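Local coordinates for histidinol dehydrogenase (Elizabethkingia anophelis NUHP1, PDB 6AN0), which probably catalyses the two successive NAD-dependent oxidations that turn L-histidinol, by way of L-histidinaldehyde, into L-histidine, with one zinc ion bound per subunit, at residues Ala322-Leu334 with Asn370-Tyr382. Sequence-based numbering, arbitrary orientation.
Sequences AFSNLYAPEHLIL and NHTLPTNGYARNY. With EDO (1,2-ethanediol), chain G.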
loop_
_atom_site.group_PDB
_atom_site.type_symbol
_atom_site.label_atom_id
_atom_site.label_comp_id
_atom_site.label_asym_id
_atom_site.label_seq_id
_atom_site.Cartn_x
_atom_site.Cartn_y
_atom_site.Cartn_z
ATOM N N ALA A 322 24.131 -10.713 3.100
ATOM C CA ALA A 322 23.166 -11.626 3.706
ATOM C C ALA A 322 22.710 -11.112 5.064
ATOM O O ALA A 322 21.518 -11.159 5.382
ATOM C CB ALA A 322 23.760 -13.036 3.824
ATOM N N PHE A 323 23.637 -10.592 5.875
ATOM C CA PHE A 323 23.235 -9.935 7.119
ATOM C C PHE A 323 22.313 -8.755 6.833
ATOM O O PHE A 323 21.273 -8.589 7.487
ATOM C CB PHE A 323 24.469 -9.482 7.902
ATOM C CG PHE A 323 24.158 -8.931 9.270
ATOM C CD1 PHE A 323 24.407 -9.687 10.407
ATOM C CD2 PHE A 323 23.624 -7.652 9.424
ATOM C CE1 PHE A 323 24.125 -9.184 11.670
ATOM C CE2 PHE A 323 23.336 -7.145 10.674
ATOM C CZ PHE A 323 23.590 -7.917 11.809
ATOM N N SER A 324 22.677 -7.918 5.851
ATOM C CA SER A 324 21.860 -6.745 5.550
ATOM C C SER A 324 20.454 -7.146 5.120
ATOM O O SER A 324 19.469 -6.488 5.483
ATOM C CB SER A 324 22.531 -5.901 4.458
ATOM O OG SER A 324 21.785 -4.719 4.196
ATOM N N ASN A 325 20.339 -8.227 4.343
ATOM C CA ASN A 325 19.031 -8.666 3.868
ATOM C C ASN A 325 18.158 -9.165 5.017
ATOM O O ASN A 325 16.932 -8.996 4.987
ATOM C CB ASN A 325 19.195 -9.750 2.794
ATOM C CG ASN A 325 19.694 -9.194 1.450
ATOM O OD1 ASN A 325 19.499 -8.018 1.131
ATOM N ND2 ASN A 325 20.314 -10.061 0.646
ATOM N N LEU A 326 18.770 -9.755 6.045
ATOM C CA LEU A 326 18.025 -10.134 7.243
ATOM C C LEU A 326 17.623 -8.911 8.067
ATOM O O LEU A 326 16.549 -8.897 8.681
ATOM C CB LEU A 326 18.862 -11.094 8.098
ATOM C CG LEU A 326 19.173 -12.469 7.499
ATOM C CD1 LEU A 326 20.010 -13.310 8.460
ATOM C CD2 LEU A 326 17.901 -13.193 7.136
ATOM N N TYR A 327 18.480 -7.880 8.106
ATOM C CA TYR A 327 18.197 -6.680 8.897
ATOM C C TYR A 327 17.143 -5.794 8.228
ATOM O O TYR A 327 16.299 -5.193 8.912
ATOM C CB TYR A 327 19.497 -5.901 9.113
ATOM C CG TYR A 327 19.368 -4.622 9.919
ATOM C CD1 TYR A 327 19.352 -4.646 11.312
ATOM C CD2 TYR A 327 19.282 -3.389 9.287
ATOM C CE1 TYR A 327 19.243 -3.471 12.043
ATOM C CE2 TYR A 327 19.175 -2.214 10.003
ATOM C CZ TYR A 327 19.158 -2.260 11.383
ATOM O OH TYR A 327 19.057 -1.093 12.095
ATOM N N ALA A 328 17.190 -5.690 6.887
ATOM C CA ALA A 328 16.274 -4.905 6.052
ATOM C C ALA A 328 16.345 -3.427 6.423
ATOM O O ALA A 328 15.382 -2.871 6.975
ATOM C CB ALA A 328 14.842 -5.436 6.173
ATOM N N PRO A 329 17.458 -2.758 6.117
ATOM C CA PRO A 329 17.676 -1.393 6.608
ATOM C C PRO A 329 16.868 -0.343 5.852
ATOM O O PRO A 329 16.592 -0.463 4.654
ATOM C CB PRO A 329 19.179 -1.175 6.378
ATOM C CG PRO A 329 19.482 -2.043 5.145
ATOM C CD PRO A 329 18.600 -3.269 5.333
ATOM N N GLU A 330 16.495 0.717 6.574
ATOM C CA GLU A 330 15.889 1.873 5.911
ATOM C C GLU A 330 16.831 2.451 4.848
ATOM O O GLU A 330 16.422 2.707 3.708
ATOM C CB GLU A 330 15.535 2.944 6.943
ATOM C CG GLU A 330 14.888 4.171 6.329
ATOM C CD GLU A 330 14.894 5.375 7.249
ATOM O OE1 GLU A 330 15.670 5.381 8.223
ATOM O OE2 GLU A 330 14.142 6.330 6.973
ATOM N N HIS A 331 18.096 2.672 5.210
ATOM C CA HIS A 331 19.123 3.126 4.275
ATOM C C HIS A 331 20.269 2.129 4.256
ATOM O O HIS A 331 20.711 1.666 5.316
ATOM C CB HIS A 331 19.714 4.481 4.672
ATOM C CG HIS A 331 18.708 5.563 4.868
ATOM N ND1 HIS A 331 18.186 5.873 6.107
ATOM C CD2 HIS A 331 18.163 6.442 3.995
ATOM C CE1 HIS A 331 17.349 6.888 5.984
ATOM N NE2 HIS A 331 17.315 7.250 4.713
ATOM N N LEU A 332 20.775 1.828 3.063
ATOM C CA LEU A 332 21.918 0.933 2.894
ATOM C C LEU A 332 23.004 1.687 2.142
ATOM O O LEU A 332 22.758 2.176 1.041
ATOM C CB LEU A 332 21.505 -0.316 2.113
ATOM C CG LEU A 332 22.635 -1.248 1.672
ATOM C CD1 LEU A 332 23.391 -1.756 2.911
ATOM C CD2 LEU A 332 22.080 -2.418 0.866
ATOM N N ILE A 333 24.205 1.770 2.713
ATOM C CA ILE A 333 25.341 2.373 2.016
ATOM C C ILE A 333 26.332 1.270 1.658
ATOM O O ILE A 333 26.860 0.582 2.542
ATOM C CB ILE A 333 26.016 3.471 2.853
ATOM C CG1 ILE A 333 24.996 4.558 3.239
ATOM C CG2 ILE A 333 27.197 4.080 2.077
ATOM C CD1 ILE A 333 25.583 5.730 4.039
ATOM N N LEU A 334 26.608 1.110 0.360
ATOM C CA LEU A 334 27.592 0.130 -0.107
ATOM C C LEU A 334 28.895 0.869 -0.380
ATOM O O LEU A 334 29.138 1.347 -1.489
ATOM C CB LEU A 334 27.110 -0.610 -1.351
ATOM C CG LEU A 334 25.850 -1.454 -1.198
ATOM C CD1 LEU A 334 25.640 -2.231 -2.507
ATOM C CD2 LEU A 334 25.933 -2.402 0.026
ATOM N N ASN A 370 13.330 9.631 -2.821
ATOM C CA ASN A 370 12.458 10.034 -1.720
ATOM C C ASN A 370 13.036 9.590 -0.379
ATOM O O ASN A 370 13.415 8.429 -0.223
ATOM C CB ASN A 370 11.065 9.436 -1.891
ATOM C CG ASN A 370 10.014 10.282 -1.239
ATOM O OD1 ASN A 370 9.947 10.364 -0.011
ATOM N ND2 ASN A 370 9.215 10.964 -2.056
ATOM N N HIS A 371 13.078 10.501 0.595
ATOM C CA HIS A 371 13.634 10.138 1.894
ATOM C C HIS A 371 12.590 9.609 2.869
ATOM O O HIS A 371 12.940 9.277 4.016
ATOM C CB HIS A 371 14.437 11.317 2.499
ATOM C CG HIS A 371 13.626 12.418 3.129
ATOM N ND1 HIS A 371 14.127 13.697 3.268
ATOM C CD2 HIS A 371 12.400 12.434 3.712
ATOM C CE1 HIS A 371 13.239 14.456 3.890
ATOM N NE2 HIS A 371 12.183 13.713 4.170
ATOM N N THR A 372 11.318 9.532 2.458
ATOM C CA THR A 372 10.249 9.004 3.320
ATOM C C THR A 372 10.200 7.494 3.098
ATOM O O THR A 372 9.591 7.007 2.137
ATOM C CB THR A 372 8.917 9.682 3.020
ATOM O OG1 THR A 372 9.090 11.100 3.111
ATOM C CG2 THR A 372 7.876 9.294 4.068
ATOM N N LEU A 373 10.849 6.752 3.993
ATOM C CA LEU A 373 11.268 5.377 3.761
ATOM C C LEU A 373 10.877 4.461 4.912
ATOM O O LEU A 373 10.788 4.901 6.060
ATOM C CB LEU A 373 12.785 5.311 3.576
ATOM C CG LEU A 373 13.346 6.017 2.349
ATOM C CD1 LEU A 373 14.845 6.256 2.533
ATOM C CD2 LEU A 373 13.101 5.142 1.129
ATOM N N PRO A 374 10.678 3.170 4.631
ATOM C CA PRO A 374 10.262 2.217 5.677
ATOM C C PRO A 374 11.423 1.848 6.589
ATOM O O PRO A 374 12.508 1.472 6.132
ATOM C CB PRO A 374 9.786 0.998 4.877
ATOM C CG PRO A 374 10.599 1.062 3.624
ATOM C CD PRO A 374 10.714 2.542 3.294
ATOM N N THR A 375 11.178 1.932 7.873
ATOM C CA THR A 375 12.188 1.722 8.897
ATOM C C THR A 375 11.784 0.537 9.783
ATOM O O THR A 375 10.706 -0.047 9.624
ATOM C CB THR A 375 12.349 3.012 9.698
ATOM O OG1 THR A 375 13.632 3.027 10.338
ATOM C CG2 THR A 375 11.235 3.078 10.712
ATOM N N ASN A 376 12.671 0.163 10.709
ATOM C CA ASN A 376 12.380 -0.853 11.725
ATOM C C ASN A 376 12.057 -2.207 11.096
ATOM O O ASN A 376 11.319 -3.015 11.673
ATOM C CB ASN A 376 11.240 -0.401 12.643
ATOM C CG ASN A 376 11.211 -1.150 13.963
ATOM O OD1 ASN A 376 12.222 -1.684 14.417
ATOM N ND2 ASN A 376 10.038 -1.198 14.583
ATOM N N GLY A 377 12.611 -2.470 9.913
ATOM C CA GLY A 377 12.375 -3.714 9.215
ATOM C C GLY A 377 11.196 -3.696 8.271
ATOM O O GLY A 377 10.955 -4.700 7.588
ATOM N N TYR A 378 10.456 -2.584 8.191
ATOM C CA TYR A 378 9.367 -2.511 7.228
ATOM C C TYR A 378 9.850 -2.479 5.787
ATOM O O TYR A 378 9.020 -2.544 4.875
ATOM C CB TYR A 378 8.482 -1.304 7.525
ATOM C CG TYR A 378 7.573 -1.584 8.709
ATOM C CD1 TYR A 378 6.561 -2.536 8.616
ATOM C CD2 TYR A 378 7.748 -0.933 9.918
ATOM C CE1 TYR A 378 5.730 -2.810 9.683
ATOM C CE2 TYR A 378 6.918 -1.213 11.011
ATOM C CZ TYR A 378 5.911 -2.152 10.876
ATOM O OH TYR A 378 5.080 -2.435 11.934
ATOM N N ALA A 379 11.161 -2.401 5.545
ATOM C CA ALA A 379 11.619 -2.585 4.173
ATOM C C ALA A 379 11.375 -4.013 3.686
ATOM O O ALA A 379 11.468 -4.258 2.475
ATOM C CB ALA A 379 13.103 -2.215 4.043
ATOM N N ARG A 380 11.021 -4.945 4.586
ATOM C CA ARG A 380 10.634 -6.285 4.153
ATOM C C ARG A 380 9.319 -6.300 3.389
ATOM O O ARG A 380 9.068 -7.255 2.641
ATOM C CB ARG A 380 10.493 -7.231 5.356
ATOM C CG ARG A 380 11.787 -7.390 6.120
ATOM C CD ARG A 380 11.638 -8.293 7.349
ATOM N NE ARG A 380 12.872 -8.259 8.142
ATOM C CZ ARG A 380 12.962 -7.769 9.375
ATOM N NH1 ARG A 380 11.880 -7.289 9.971
ATOM N NH2 ARG A 380 14.131 -7.769 10.019
ATOM N N ASN A 381 8.438 -5.318 3.610
ATOM C CA ASN A 381 7.108 -5.415 3.033
ATOM C C ASN A 381 6.522 -4.093 2.572
ATOM O O ASN A 381 5.378 -4.086 2.106
ATOM C CB ASN A 381 6.131 -6.123 4.017
ATOM C CG ASN A 381 6.260 -5.644 5.489
ATOM O OD1 ASN A 381 6.888 -4.638 5.786
ATOM N ND2 ASN A 381 5.635 -6.380 6.396
ATOM N N TYR A 382 7.265 -2.995 2.639
ATOM C CA TYR A 382 6.816 -1.716 2.104
ATOM C C TYR A 382 7.919 -1.099 1.268
ATOM O O TYR A 382 9.094 -1.434 1.429
ATOM C CB TYR A 382 6.447 -0.711 3.220
ATOM C CG TYR A 382 5.222 -1.079 4.015
ATOM C CD1 TYR A 382 3.979 -0.512 3.710
ATOM C CD2 TYR A 382 5.302 -1.980 5.078
ATOM C CE1 TYR A 382 2.832 -0.831 4.454
ATOM C CE2 TYR A 382 4.170 -2.313 5.819
ATOM C CZ TYR A 382 2.940 -1.738 5.498
ATOM O OH TYR A 382 1.811 -2.051 6.225
HETATM C C1 EDO G . 7.848 -5.637 10.515
HETATM O O1 EDO G . 8.976 -4.971 11.092
HETATM C C2 EDO G . 8.202 -6.125 9.112
HETATM O O2 EDO G . 8.975 -7.327 9.225
HETATM O O HOH W 1 14.567 -9.584 6.098
HETATM O O HOH W 2 13.281 -1.097 7.305
HETATM O O HOH W 3 15.332 9.257 5.336
#
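Arg-380 reaches across to the C-terminal end of helix 317-327, where NH2 donates to the carbonyl O of Leu-326 (3.0 Å). The bond is almost straight (179°) and lies in both the guanidinium and carbonyl planes. Arginine suits this place because its chain, extended from CG to NE, spans the gap while NE still holds water 1, itself bound to Asn-325 O. NH1 donates to an ethanediol, probably from the crystallisation liquor. Alongside that chain Ala-328, which leaves the helix with positive phi, sets CB 3.6 Å from Arg-380 CG and 4.2 Å from Ala-379 CB; small side chains let the backbones come close. Water 2 bridges them, donating to Ala-328 O and Pro-374 O. Asn-376 and Gly-377 centre a type I' turn; a CB on Gly-377 would hit the preceding carbonyl O.

Farther along, the aliphatic stem of Glu-330, a predicted proton acceptor, packs with CG 3.6 Å from Leu-373 CB and carries its carboxylate toward Ser-241. Branched, apolar Leu-373 also brings CD1 within 3.4 Å of NE2 of His-331, the other predicted proton acceptor; water 3 links that nitrogen to His-371 O.

In the second shell, the Glu-242 carboxylate accepts from both Glu-330 N and Asn-376 N, joining the segments. The loop following helix 360-365 lies against the helix 317-327 to strand 331-335 connection, that strand running between parallel strands 242-247 and 351-354.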